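Local coordinates for conserved membrane protein (Chlamydia abortus, PDB 6GZU) that is a secreted effector whose C-terminal part forms a CE-clan catalytic domain combining deubiquitinating and acetylating activities, and which induces Golgi fragmentation, at residues S46-I51 with L105-S110; D86-A91 with D252-V257; I132-L137 with F150-N155. One frame throughout, in Å; residues are numbered along the deposited sequence.

Contact 1. Residues S46-I51 with L105-S110; sequences STCFSI and LWHHPS
A single beta bridge between Ser46 and Leu105 joins the loop leading into helix 51-58 to strand 100-107 of the central sheet. Trp106 N donates to Ser46 O at 2.8 Å. The side chain of Leu105 adds the largest share of the packing. Its CG, anti to the backbone N (chi1 -166°), lies 3.7 Å from Thr47 C, and its two methyls divide the turn between them: CD2 stops 3.8 Å from Cys48 N, while CD1 reaches Ile51 CB at 3.9 Å, the Leu105 and Ile51 side chains crossing at about a right angle. Ile51 N bonds back to Thr47 O, and Leu105 packs against this turn ahead of helix 51-58. In CE-clan domains such a sheet carries the catalytic histidine, here probably His134 on the neighbouring strand. Farther along, water 1 bridges the two backbones, accepting from Cys48 N at 2.8 Å and donating to Trp106 O at 2.7 Å. The same water is hydrogen-bonded in the ring plane of His107 to ND1, 2.8 Å away. Trp106 turns its indole away from the loop, and NE1 bonds Ser133 OG.

Contact 2. Residues D86-A91 with D252-V257; sequences DYPHLA and DCTLNV
Pro88, whose CB is directed at helix 252-257, makes the largest contribution to this contact. Starting at the backbone, CB sits 3.4 Å from Thr254 OG1 and 4.1 Å from Cys253 SG, and so meets two successive residues of the helix. The next atom, CG, lies 3.7 Å from the same Thr254 OG1 and 4.1 Å from Val257 CG2, one helical turn beyond Cys253. CD then closes the ring back to the backbone N and lies in plane at the edge of the His89 imidazole. Pro88 and Thr254 cross at about a right angle. Thr254 OG1, held anti to its own carbonyl carbon (chi1 -61°), is set beside the Pro88-His89 peptide, 3.3 Å from His89 N, where the angle is too poor for a hydrogen bond. His89 touches the helix through CB, 3.9 Å from Thr254 OG1; its imidazole turns to the loop side, where NE2 bonds Val39 O. The backbone turns tightly behind the proline, with Leu90 N bonded to Tyr87 O. Van der Waals packing of this kind, without a hydrogen bond between the two segments, joins the last short helix of the chain to the loop between the zinc ligands His80 and Cys95; the Tyr87 ring, on the far side of that loop, meets His80 edge-to-face.

Contact 3. Residues I132-L137 with F150-N155; sequences ISHWTL and FDSLAN
His134 and Asp151 cross at about a right angle, the imidazole and carboxylate planes turned 59° against each other. With CG anti to its backbone N (chi1 -178°), the histidine presents its NE2 edge to the aspartate and donates to OD1 at 2.7 Å. The oxygen lies close to the imidazole plane, yet the donor stands above the carboxylate plane, 43° out of it. On the opposite face of that plane the same OD1 takes Leu153 N at 2.8 Å, an Asx turn; the second oxygen, OD2, accepts from Phe156 N. Both carboxylate oxygens are therefore gripped, which should fix the rotation of the group. Two apolar groups pack beside the pair: Leu153 CD1 approaches His134 CE1 obliquely at 3.6 Å, and Thr136 CG2 lies 3.7 Å from Asp151 CG. Next to these side chains Leu137 N donates to Phe150 O at 2.9 Å and Phe150 N to Leu137 O at 2.8 Å, an antiparallel hydrogen-bonded pair with both CB atoms on one face of the sheet. Where the strands part, water 2 donates to Trp135 O and accepts from Ser152 N. His134 also touches Cys204 at the start of helix 204-217; the three residues are consistent with the Cys-His-Asp catalytic triad of CE-clan cysteine proteases.

How the contacts relate
From the N terminus, the chain leaves strand 37-38 and enters contact 1 at 46-51, then passes through 86-91 before 105-110 closes that first loop, which holds the zinc ligands. Because 86-91 waits for the C-terminal helix 252-257, contacts 1 and 2 cross along the sequence. Contact 3 follows contact 1 in series: 132-137 and 150-155 close a short hairpin, nested within the long loop that contact 2 shuts. Contacts 1 and 3 touch through the neighbouring strands 100-107 and 134-141, linking the helix 51-58 entrance to the probable catalytic centre. Contact 2 stands apart, its centre about 26 Å from that of contact 3, and ties the chain's end to the zinc-binding region.

Contact 1. Residues S46-I51 with L105-S110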
ATOM      1  N   SER A  46      -5.057   4.313  -3.644  1.00 19.00           N
ATOM      2  CA  SER A  46      -6.165   3.341  -3.702  1.00 18.95           C
ATOM      3  C   SER A  46      -7.210   3.675  -2.640  1.00 20.45           C
ATOM      4  O   SER A  46      -6.945   4.478  -1.724  1.00 20.05           O
ATOM      5  CB  SER A  46      -5.637   1.935  -3.420  1.00 21.34           C
ATOM      6  OG  SER A  46      -4.620   1.588  -4.387  1.00 23.32           O
ATOM      7  N   THR A  47      -8.395   3.076  -2.766  1.00 20.30           N
ATOM      8  CA  THR A  47      -9.454   3.183  -1.755  1.00 19.63           C
ATOM      9  C   THR A  47      -9.992   1.785  -1.532  1.00 19.78           C
ATOM     10  O   THR A  47      -9.626   0.841  -2.241  1.00 19.85           O
ATOM     11  CB  THR A  47     -10.641   4.046  -2.249  1.00 22.24           C
ATOM     12  OG1 THR A  47     -11.338   3.342  -3.300  1.00 22.93           O
ATOM     13  CG2 THR A  47     -10.162   5.406  -2.774  1.00 24.97           C
ATOM     14  N   CYS A  48     -10.927   1.620  -0.613  1.00 21.63           N
ATOM     15  CA  CYS A  48     -11.503   0.293  -0.408  0.68 21.17           C
ATOM     16  C   CYS A  48     -12.213  -0.221  -1.671  1.00 22.83           C
ATOM     17  O   CYS A  48     -12.326  -1.417  -1.846  1.00 23.45           O
ATOM     18  CB  CYS A  48     -12.470   0.285   0.787  0.68 22.18           C
ATOM     19  SG  CYS A  48     -13.840   1.469   0.696  0.68 24.11           S
ATOM     20  N   PHE A  49     -12.683   0.687  -2.515  1.00 23.15           N
ATOM     21  CA  PHE A  49     -13.410   0.304  -3.721  1.00 25.20           C
ATOM     22  C   PHE A  49     -12.484   0.015  -4.885  1.00 24.16           C
ATOM     23  O   PHE A  49     -12.889  -0.694  -5.793  1.00 26.96           O
ATOM     24  CB  PHE A  49     -14.423   1.384  -4.122  1.00 25.96           C
ATOM     25  CG  PHE A  49     -15.494   1.614  -3.112  1.00 27.90           C
ATOM     26  CD1 PHE A  49     -16.406   0.637  -2.831  1.00 28.31           C
ATOM     27  CD2 PHE A  49     -15.582   2.816  -2.452  1.00 28.08           C
ATOM     28  CE1 PHE A  49     -17.395   0.836  -1.887  1.00 28.86           C
ATOM     29  CE2 PHE A  49     -16.586   3.038  -1.532  1.00 28.93           C
ATOM     30  CZ  PHE A  49     -17.514   2.056  -1.249  1.00 29.77           C
ATOM     31  N   SER A  50     -11.260   0.542  -4.861  1.00 22.84           N
ATOM     32  CA  SER A  50     -10.373   0.418  -6.022  1.00 21.35           C
ATOM     33  C   SER A  50      -9.173  -0.464  -5.768  1.00 20.34           C
ATOM     34  O   SER A  50      -8.474  -0.855  -6.726  1.00 22.76           O
ATOM     35  CB  SER A  50      -9.914   1.782  -6.503  1.00 22.47           C
ATOM     36  OG  SER A  50      -9.019   2.325  -5.553  1.00 22.52           O
ATOM     37  N   ILE A  51      -8.931  -0.861  -4.520  1.00 19.88           N
ATOM     38  CA  ILE A  51      -7.690  -1.594  -4.198  1.00 18.83           C
ATOM     39  C   ILE A  51      -7.623  -2.970  -4.899  1.00 19.07           C
ATOM     40  O   ILE A  51      -6.569  -3.326  -5.383  1.00 18.79           O
ATOM     41  CB  ILE A  51      -7.486  -1.701  -2.642  1.00 18.82           C
ATOM     42  CG1 ILE A  51      -6.211  -2.443  -2.276  1.00 19.46           C
ATOM     43  CG2 ILE A  51      -8.677  -2.387  -1.972  1.00 19.74           C
ATOM     44  CD1 ILE A  51      -4.906  -1.801  -2.761  1.00 20.23           C
ATOM     45  N   LEU A 105      -3.808   3.392   1.129  1.00 17.33           N
ATOM     46  CA  LEU A 105      -5.238   3.308   0.902  1.00 17.42           C
ATOM     47  C   LEU A 105      -5.894   4.456   1.671  1.00 19.34           C
ATOM     48  O   LEU A 105      -5.735   4.535   2.895  1.00 22.17           O
ATOM     49  CB  LEU A 105      -5.773   1.915   1.313  1.00 21.59           C
ATOM     50  CG  LEU A 105      -7.185   1.531   0.856  1.00 22.68           C
ATOM     51  CD1 LEU A 105      -7.465   0.058   0.870  1.00 21.49           C
ATOM     52  CD2 LEU A 105      -8.147   2.145   1.896  1.00 22.78           C
ATOM     53  N   TRP A 106      -6.638   5.288   0.947  1.00 19.35           N
ATOM     54  CA  TRP A 106      -7.279   6.511   1.439  1.00 20.98           C
ATOM     55  C   TRP A 106      -8.739   6.213   1.745  1.00 21.01           C
ATOM     56  O   TRP A 106      -9.402   5.515   0.990  1.00 21.21           O
ATOM     57  CB  TRP A 106      -7.224   7.562   0.340  1.00 22.45           C
ATOM     58  CG  TRP A 106      -7.675   8.901   0.769  1.00 24.19           C
ATOM     59  CD1 TRP A 106      -6.882   9.911   1.240  1.00 26.76           C
ATOM     60  CD2 TRP A 106      -9.022   9.430   0.734  1.00 25.18           C
ATOM     61  NE1 TRP A 106      -7.649  11.028   1.526  1.00 27.62           N
ATOM     62  CE2 TRP A 106      -8.959  10.762   1.222  1.00 26.54           C
ATOM     63  CE3 TRP A 106     -10.271   8.910   0.349  1.00 26.05           C
ATOM     64  CZ2 TRP A 106     -10.088  11.568   1.330  1.00 28.12           C
ATOM     65  CZ3 TRP A 106     -11.409   9.722   0.476  1.00 26.20           C
ATOM     66  CH2 TRP A 106     -11.302  11.029   0.948  1.00 28.13           C
ATOM     67  N   HIS A 107      -9.247   6.730   2.876  1.00 20.56           N
ATOM     68  CA  HIS A 107     -10.642   6.516   3.263  1.00 19.65           C
ATOM     69  C   HIS A 107     -11.267   7.718   3.917  1.00 20.21           C
ATOM     70  O   HIS A 107     -10.603   8.428   4.657  1.00 21.48           O
ATOM     71  CB  HIS A 107     -10.758   5.336   4.235  1.00 21.49           C
ATOM     72  CG  HIS A 107     -12.169   4.918   4.481  1.00 21.63           C
ATOM     73  ND1 HIS A 107     -12.943   4.336   3.497  1.00 22.89           N
ATOM     74  CD2 HIS A 107     -12.951   4.988   5.595  1.00 22.21           C
ATOM     75  CE1 HIS A 107     -14.148   4.071   3.990  1.00 22.88           C
ATOM     76  NE2 HIS A 107     -14.176   4.449   5.259  1.00 22.19           N
ATOM     77  N   HIS A 108     -12.561   7.879   3.690  1.00 20.59           N
ATOM     78  CA  HIS A 108     -13.366   8.840   4.436  1.00 20.89           C
ATOM     79  C   HIS A 108     -14.695   8.156   4.682  1.00 22.43           C
ATOM     80  O   HIS A 108     -15.288   7.590   3.762  1.00 24.07           O
ATOM     81  CB  HIS A 108     -13.596  10.113   3.642  1.00 22.21           C
ATOM     82  CG  HIS A 108     -14.164  11.215   4.477  1.00 21.80           C
ATOM     83  ND1 HIS A 108     -15.487  11.254   4.859  1.00 23.67           N
ATOM     84  CD2 HIS A 108     -13.580  12.308   5.025  1.00 22.29           C
ATOM     85  CE1 HIS A 108     -15.698  12.331   5.596  1.00 23.04           C
ATOM     86  NE2 HIS A 108     -14.557  12.993   5.709  1.00 22.88           N
ATOM     87  N   PRO A 109     -15.199   8.221   5.929  1.00 23.06           N
ATOM     88  CA  PRO A 109     -16.435   7.507   6.267  1.00 24.46           C
ATOM     89  C   PRO A 109     -17.707   8.051   5.613  1.00 24.55           C
ATOM     90  O   PRO A 109     -18.736   7.331   5.637  1.00 26.53           O
ATOM     91  CB  PRO A 109     -16.540   7.653   7.802  1.00 26.67           C
ATOM     92  CG  PRO A 109     -15.135   8.084   8.256  1.00 25.71           C
ATOM     93  CD  PRO A 109     -14.559   8.856   7.106  1.00 25.28           C
ATOM     94  N   SER A 110     -17.686   9.258   5.047  1.00 26.04           N
ATOM     95  CA  SER A 110     -18.917   9.820   4.490  1.00 29.27           C
ATOM     96  C   SER A 110     -19.230   9.347   3.080  1.00 31.18           C
ATOM     97  O   SER A 110     -20.339   9.545   2.592  1.00 33.18           O
ATOM     98  CB  SER A 110     -18.898  11.346   4.524  1.00 33.13           C
ATOM     99  OG  SER A 110     -17.884  11.791   3.619  1.00 38.01           O
TER
HETATM  100  O   HOH W   1     -11.500   3.775   1.112  1.00 21.61           O

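Contact 2. Residues D86-A91 with D252-V257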
ATOM      1  N   ASP A  86       2.018   7.650 -13.464  1.00 25.75           N
ATOM      2  CA  ASP A  86       1.839   6.694 -12.369  1.00 24.36           C
ATOM      3  C   ASP A  86       3.116   5.946 -11.990  1.00 23.38           C
ATOM      4  O   ASP A  86       3.352   5.676 -10.816  1.00 22.59           O
ATOM      5  CB  ASP A  86       0.803   5.641 -12.740  1.00 26.27           C
ATOM      6  CG  ASP A  86      -0.552   6.227 -13.007  1.00 29.44           C
ATOM      7  OD1 ASP A  86      -1.262   6.519 -12.021  1.00 30.04           O
ATOM      8  OD2 ASP A  86      -0.932   6.322 -14.195  1.00 31.82           O
ATOM      9  N   TYR A  87       3.905   5.560 -12.991  1.00 22.86           N
ATOM     10  CA  TYR A  87       5.036   4.647 -12.758  1.00 23.27           C
ATOM     11  C   TYR A  87       6.362   5.111 -13.331  1.00 24.32           C
ATOM     12  O   TYR A  87       7.028   4.335 -13.999  1.00 25.63           O
ATOM     13  CB  TYR A  87       4.728   3.223 -13.292  1.00 23.78           C
ATOM     14  CG  TYR A  87       3.388   2.691 -12.838  1.00 23.36           C
ATOM     15  CD1 TYR A  87       3.185   2.304 -11.525  1.00 23.90           C
ATOM     16  CD2 TYR A  87       2.312   2.567 -13.739  1.00 23.50           C
ATOM     17  CE1 TYR A  87       1.945   1.830 -11.100  1.00 22.61           C
ATOM     18  CE2 TYR A  87       1.059   2.093 -13.324  1.00 24.86           C
ATOM     19  CZ  TYR A  87       0.897   1.729 -12.006  1.00 23.12           C
ATOM     20  OH  TYR A  87      -0.330   1.293 -11.593  1.00 25.51           O
ATOM     21  N   PRO A  88       6.788   6.341 -13.038  1.00 24.46           N
ATOM     22  CA  PRO A  88       8.090   6.729 -13.599  1.00 25.31           C
ATOM     23  C   PRO A  88       9.219   5.885 -13.002  1.00 24.70           C
ATOM     24  O   PRO A  88      10.248   5.691 -13.649  1.00 26.50           O
ATOM     25  CB  PRO A  88       8.230   8.185 -13.156  1.00 24.95           C
ATOM     26  CG  PRO A  88       7.344   8.291 -11.890  1.00 23.40           C
ATOM     27  CD  PRO A  88       6.191   7.375 -12.173  1.00 23.88           C
ATOM     28  N   HIS A  89       9.006   5.378 -11.781  1.00 24.73           N
ATOM     29  CA  HIS A  89      10.005   4.588 -11.062  1.00 25.70           C
ATOM     30  C   HIS A  89      10.114   3.154 -11.613  1.00 27.53           C
ATOM     31  O   HIS A  89      11.010   2.406 -11.205  1.00 29.95           O
ATOM     32  CB  HIS A  89       9.668   4.561  -9.571  1.00 23.92           C
ATOM     33  CG  HIS A  89       8.292   4.050  -9.290  1.00 22.85           C
ATOM     34  ND1 HIS A  89       7.151   4.688  -9.744  1.00 21.68           N
ATOM     35  CD2 HIS A  89       7.876   2.954  -8.614  1.00 23.72           C
ATOM     36  CE1 HIS A  89       6.090   4.003  -9.354  1.00 21.79           C
ATOM     37  NE2 HIS A  89       6.503   2.957  -8.650  1.00 23.03           N
ATOM     38  N   LEU A  90       9.190   2.760 -12.491  1.00 27.00           N
ATOM     39  CA  LEU A  90       9.227   1.415 -13.095  1.00 27.70           C
ATOM     40  C   LEU A  90       9.712   1.433 -14.534  1.00 30.13           C
ATOM     41  O   LEU A  90       9.869   0.373 -15.143  1.00 32.00           O
ATOM     42  CB  LEU A  90       7.843   0.755 -13.074  1.00 27.66           C
ATOM     43  CG  LEU A  90       7.281   0.542 -11.663  1.00 28.39           C
ATOM     44  CD1 LEU A  90       5.915  -0.153 -11.692  1.00 28.61           C
ATOM     45  CD2 LEU A  90       8.304  -0.213 -10.779  1.00 30.19           C
ATOM     46  N   ALA A  91       9.979   2.622 -15.074  1.00 32.20           N
ATOM     47  CA  ALA A  91      10.457   2.766 -16.454  1.00 34.24           C
ATOM     48  C   ALA A  91      11.686   1.887 -16.758  1.00 36.52           C
ATOM     49  O   ALA A  91      11.813   1.330 -17.855  1.00 39.17           O
ATOM     50  CB  ALA A  91      10.754   4.228 -16.777  1.00 35.07           C
ATOM     51  N   ASP A 252      15.184  11.793 -12.503  1.00 37.38           N
ATOM     52  CA  ASP A 252      14.657  13.145 -12.378  1.00 39.65           C
ATOM     53  C   ASP A 252      13.131  13.155 -12.562  1.00 38.09           C
ATOM     54  O   ASP A 252      12.412  13.879 -11.865  1.00 37.56           O
ATOM     55  CB  ASP A 252      15.380  14.102 -13.349  1.00 43.05           C
ATOM     56  CG  ASP A 252      16.804  14.455 -12.881  1.00 47.84           C
ATOM     57  OD1 ASP A 252      17.337  13.759 -11.981  1.00 49.30           O
ATOM     58  OD2 ASP A 252      17.396  15.415 -13.417  1.00 50.86           O
ATOM     59  N   CYS A 253      12.621  12.314 -13.462  1.00 37.12           N
ATOM     60  CA  CYS A 253      11.190  12.235 -13.655  0.56 36.68           C
ATOM     61  C   CYS A 253      10.470  11.795 -12.379  1.00 34.11           C
ATOM     62  O   CYS A 253       9.458  12.380 -12.005  1.00 33.49           O
ATOM     63  CB  CYS A 253      10.874  11.271 -14.780  0.56 37.98           C
ATOM     64  SG  CYS A 253       9.250  11.526 -15.365  0.56 38.93           S
ATOM     65  N   THR A 254      10.989  10.760 -11.722  1.00 32.35           N
ATOM     66  CA  THR A 254      10.442  10.294 -10.437  1.00 29.73           C
ATOM     67  C   THR A 254      10.534  11.373  -9.357  1.00 30.02           C
ATOM     68  O   THR A 254       9.561  11.622  -8.647  1.00 28.92           O
ATOM     69  CB  THR A 254      11.122   8.995  -9.974  1.00 27.28           C
ATOM     70  OG1 THR A 254      10.885   7.980 -10.974  1.00 27.38           O
ATOM     71  CG2 THR A 254      10.594   8.531  -8.621  1.00 25.84           C
ATOM     72  N   LEU A 255      11.681  12.037  -9.260  1.00 31.99           N
ATOM     73  CA  LEU A 255      11.834  13.076  -8.256  1.00 33.15           C
ATOM     74  C   LEU A 255      10.829  14.201  -8.497  1.00 35.20           C
ATOM     75  O   LEU A 255      10.312  14.792  -7.540  1.00 36.11           O
ATOM     76  CB  LEU A 255      13.271  13.619  -8.246  1.00 33.65           C
ATOM     77  CG  LEU A 255      14.325  12.580  -7.841  1.00 35.67           C
ATOM     78  CD1 LEU A 255      15.708  13.124  -8.012  1.00 36.97           C
ATOM     79  CD2 LEU A 255      14.131  12.079  -6.409  1.00 36.00           C
ATOM     80  N   ASN A 256      10.552  14.502  -9.766  1.00 34.88           N
ATOM     81  CA  ASN A 256       9.627  15.588 -10.075  1.00 36.28           C
ATOM     82  C   ASN A 256       8.194  15.230  -9.679  1.00 35.81           C
ATOM     83  O   ASN A 256       7.474  16.051  -9.120  1.00 36.99           O
ATOM     84  CB  ASN A 256       9.720  16.025 -11.551  1.00 36.71           C
ATOM     85  CG  ASN A 256       9.803  17.547 -11.697  1.00 38.62           C
ATOM     86  N   VAL A 257       7.793  13.992  -9.942  1.00 33.76           N
ATOM     87  CA  VAL A 257       6.456  13.528  -9.581  1.00 31.89           C
ATOM     88  C   VAL A 257       6.261  13.528  -8.065  1.00 34.00           C
ATOM     89  O   VAL A 257       5.186  13.857  -7.565  1.00 36.13           O
ATOM     90  CB  VAL A 257       6.199  12.107 -10.146  1.00 31.58           C
ATOM     91  CG1 VAL A 257       4.931  11.533  -9.584  1.00 32.85           C
ATOM     92  CG2 VAL A 257       6.092  12.158 -11.633  1.00 31.64           C
TER

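Contact 3. Residues I132-L137 with F150-N155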
ATOM      1  N   ILE A 132      -8.888  15.301   7.268  1.00 30.96           N
ATOM      2  CA  ILE A 132     -10.000  14.827   6.448  1.00 28.16           C
ATOM      3  C   ILE A 132      -9.653  13.500   5.911  1.00 28.63           C
ATOM      4  O   ILE A 132     -10.480  12.622   5.962  1.00 30.04           O
ATOM      5  CB  ILE A 132     -10.304  15.751   5.302  1.00 27.21           C
ATOM      6  CG1 ILE A 132     -10.669  17.100   5.861  1.00 28.42           C
ATOM      7  CG2 ILE A 132     -11.430  15.243   4.442  1.00 27.88           C
ATOM      8  CD1 ILE A 132     -11.302  17.990   4.850  1.00 32.64           C
ATOM      9  N   SER A 133      -8.425  13.346   5.423  1.00 29.22           N
ATOM     10  CA  SER A 133      -7.902  12.043   4.971  1.00 29.88           C
ATOM     11  C   SER A 133      -7.686  11.081   6.115  1.00 28.96           C
ATOM     12  O   SER A 133      -7.191  11.514   7.159  1.00 30.09           O
ATOM     13  CB  SER A 133      -6.502  12.221   4.359  1.00 30.95           C
ATOM     14  OG  SER A 133      -6.574  13.042   3.231  1.00 33.01           O
ATOM     15  N   HIS A 134      -7.969   9.781   5.906  1.00 26.08           N
ATOM     16  CA  HIS A 134      -7.349   8.766   6.752  1.00 24.27           C
ATOM     17  C   HIS A 134      -6.611   7.824   5.829  1.00 22.80           C
ATOM     18  O   HIS A 134      -7.131   7.458   4.784  1.00 25.68           O
ATOM     19  CB  HIS A 134      -8.353   7.980   7.624  1.00 27.39           C
ATOM     20  CG  HIS A 134      -7.692   6.975   8.524  1.00 26.79           C
ATOM     21  ND1 HIS A 134      -6.773   7.347   9.492  1.00 26.49           N
ATOM     22  CD2 HIS A 134      -7.765   5.616   8.574  1.00 26.22           C
ATOM     23  CE1 HIS A 134      -6.328   6.262  10.112  1.00 26.48           C
ATOM     24  NE2 HIS A 134      -6.921   5.199   9.584  1.00 24.97           N
ATOM     25  N   TRP A 135      -5.379   7.483   6.195  1.00 21.08           N
ATOM     26  CA  TRP A 135      -4.527   6.595   5.413  1.00 19.57           C
ATOM     27  C   TRP A 135      -4.313   5.281   6.113  1.00 20.40           C
ATOM     28  O   TRP A 135      -4.064   5.250   7.330  1.00 21.44           O
ATOM     29  CB  TRP A 135      -3.169   7.264   5.194  1.00 20.33           C
ATOM     30  CG  TRP A 135      -3.211   8.450   4.305  1.00 21.04           C
ATOM     31  CD1 TRP A 135      -3.154   9.771   4.661  1.00 22.16           C
ATOM     32  CD2 TRP A 135      -3.238   8.427   2.899  1.00 21.57           C
ATOM     33  NE1 TRP A 135      -3.204  10.573   3.545  1.00 23.86           N
ATOM     34  CE2 TRP A 135      -3.215   9.755   2.439  1.00 23.54           C
ATOM     35  CE3 TRP A 135      -3.290   7.390   1.963  1.00 22.95           C
ATOM     36  CZ2 TRP A 135      -3.265  10.071   1.070  1.00 24.27           C
ATOM     37  CZ3 TRP A 135      -3.321   7.704   0.614  1.00 25.17           C
ATOM     38  CH2 TRP A 135      -3.308   9.023   0.176  1.00 25.33           C
ATOM     39  N   THR A 136      -4.421   4.192   5.343  1.00 19.46           N
ATOM     40  CA  THR A 136      -4.094   2.855   5.797  1.00 18.64           C
ATOM     41  C   THR A 136      -3.226   2.199   4.744  1.00 17.94           C
ATOM     42  O   THR A 136      -2.898   2.817   3.723  1.00 19.61           O
ATOM     43  CB  THR A 136      -5.364   2.032   6.008  1.00 17.72           C
ATOM     44  OG1 THR A 136      -6.098   1.949   4.776  1.00 19.68           O
ATOM     45  CG2 THR A 136      -6.274   2.664   7.062  1.00 19.37           C
ATOM     46  N   LEU A 137      -2.810   0.949   4.977  1.00 16.78           N
ATOM     47  CA  LEU A 137      -1.860   0.292   4.057  1.00 16.72           C
ATOM     48  C   LEU A 137      -2.317  -1.141   3.820  1.00 16.53           C
ATOM     49  O   LEU A 137      -2.608  -1.863   4.778  1.00 16.95           O
ATOM     50  CB  LEU A 137      -0.464   0.279   4.697  1.00 17.63           C
ATOM     51  CG  LEU A 137       0.649  -0.355   3.852  1.00 19.61           C
ATOM     52  CD1 LEU A 137       0.910   0.522   2.619  1.00 21.37           C
ATOM     53  CD2 LEU A 137       1.928  -0.559   4.686  1.00 23.07           C
ATOM     54  N   PHE A 150      -2.884  -2.695   7.486  1.00 17.06           N
ATOM     55  CA  PHE A 150      -2.466  -1.853   8.607  1.00 16.56           C
ATOM     56  C   PHE A 150      -3.266  -0.579   8.700  1.00 17.87           C
ATOM     57  O   PHE A 150      -3.329   0.185   7.755  1.00 18.61           O
ATOM     58  CB  PHE A 150      -0.970  -1.499   8.461  1.00 17.62           C
ATOM     59  CG  PHE A 150      -0.468  -0.561   9.519  1.00 18.69           C
ATOM     60  CD1 PHE A 150      -0.627   0.817   9.370  1.00 18.91           C
ATOM     61  CD2 PHE A 150       0.144  -1.039  10.680  1.00 18.44           C
ATOM     62  CE1 PHE A 150      -0.194   1.685  10.368  1.00 18.91           C
ATOM     63  CE2 PHE A 150       0.580  -0.148  11.679  1.00 20.26           C
ATOM     64  CZ  PHE A 150       0.426   1.192  11.499  1.00 20.12           C
ATOM     65  N   ASP A 151      -3.909  -0.372   9.852  1.00 18.76           N
ATOM     66  CA  ASP A 151      -4.642   0.845  10.179  1.00 19.61           C
ATOM     67  C   ASP A 151      -4.212   1.225  11.573  1.00 17.99           C
ATOM     68  O   ASP A 151      -4.502   0.490  12.542  1.00 19.08           O
ATOM     69  CB  ASP A 151      -6.133   0.541  10.159  1.00 20.34           C
ATOM     70  CG  ASP A 151      -6.977   1.721  10.589  1.00 21.07           C
ATOM     71  OD1 ASP A 151      -6.429   2.825  10.795  1.00 22.65           O
ATOM     72  OD2 ASP A 151      -8.179   1.536  10.733  1.00 23.29           O
ATOM     73  N   SER A 152      -3.516   2.360  11.704  1.00 20.02           N
ATOM     74  CA  SER A 152      -3.063   2.822  13.008  1.00 21.53           C
ATOM     75  C   SER A 152      -4.213   3.153  13.940  1.00 21.94           C
ATOM     76  O   SER A 152      -3.997   3.242  15.160  1.00 23.81           O
ATOM     77  CB  SER A 152      -2.122   4.040  12.892  1.00 23.18           C
ATOM     78  OG  SER A 152      -2.618   5.035  11.985  1.00 24.32           O
ATOM     79  N   LEU A 153      -5.433   3.314  13.409  1.00 20.29           N
ATOM     80  CA  LEU A 153      -6.599   3.524  14.262  1.00 21.19           C
ATOM     81  C   LEU A 153      -7.434   2.237  14.435  1.00 20.81           C
ATOM     82  O   LEU A 153      -8.558   2.305  14.985  1.00 22.65           O
ATOM     83  CB  LEU A 153      -7.444   4.654  13.693  1.00 21.80           C
ATOM     84  CG  LEU A 153      -6.840   6.045  13.919  1.00 23.21           C
ATOM     85  CD1 LEU A 153      -7.680   7.148  13.297  1.00 23.16           C
ATOM     86  CD2 LEU A 153      -6.648   6.352  15.425  1.00 25.56           C
ATOM     87  N   ALA A 154      -6.868   1.094  13.965  1.00 20.79           N
ATOM     88  CA  ALA A 154      -7.428  -0.277  14.059  1.00 21.15           C
ATOM     89  C   ALA A 154      -8.683  -0.513  13.267  1.00 23.04           C
ATOM     90  O   ALA A 154      -8.723  -1.435  12.437  1.00 24.52           O
ATOM     91  CB  ALA A 154      -7.682  -0.667  15.546  1.00 21.27           C
ATOM     92  N   ASN A 155      -9.748   0.233  13.550  1.00 24.57           N
ATOM     93  CA  ASN A 155     -11.032  -0.022  12.888  0.69 26.09           C
ATOM     94  C   ASN A 155     -11.682   1.206  12.304  1.00 24.44           C
ATOM     95  O   ASN A 155     -12.880   1.332  12.318  1.00 26.92           O
ATOM     96  CB  ASN A 155     -12.006  -0.780  13.776  0.69 31.53           C
ATOM     97  CG  ASN A 155     -11.636  -2.208  13.881  0.69 33.57           C
ATOM     98  OD1 ASN A 155     -11.859  -3.024  12.931  0.69 36.70           O
ATOM     99  ND2 ASN A 155     -11.013  -2.546  14.994  0.69 33.58           N
TER
HETATM  100  O   HOH W   2      -2.684   3.902   9.279  1.00 19.81           O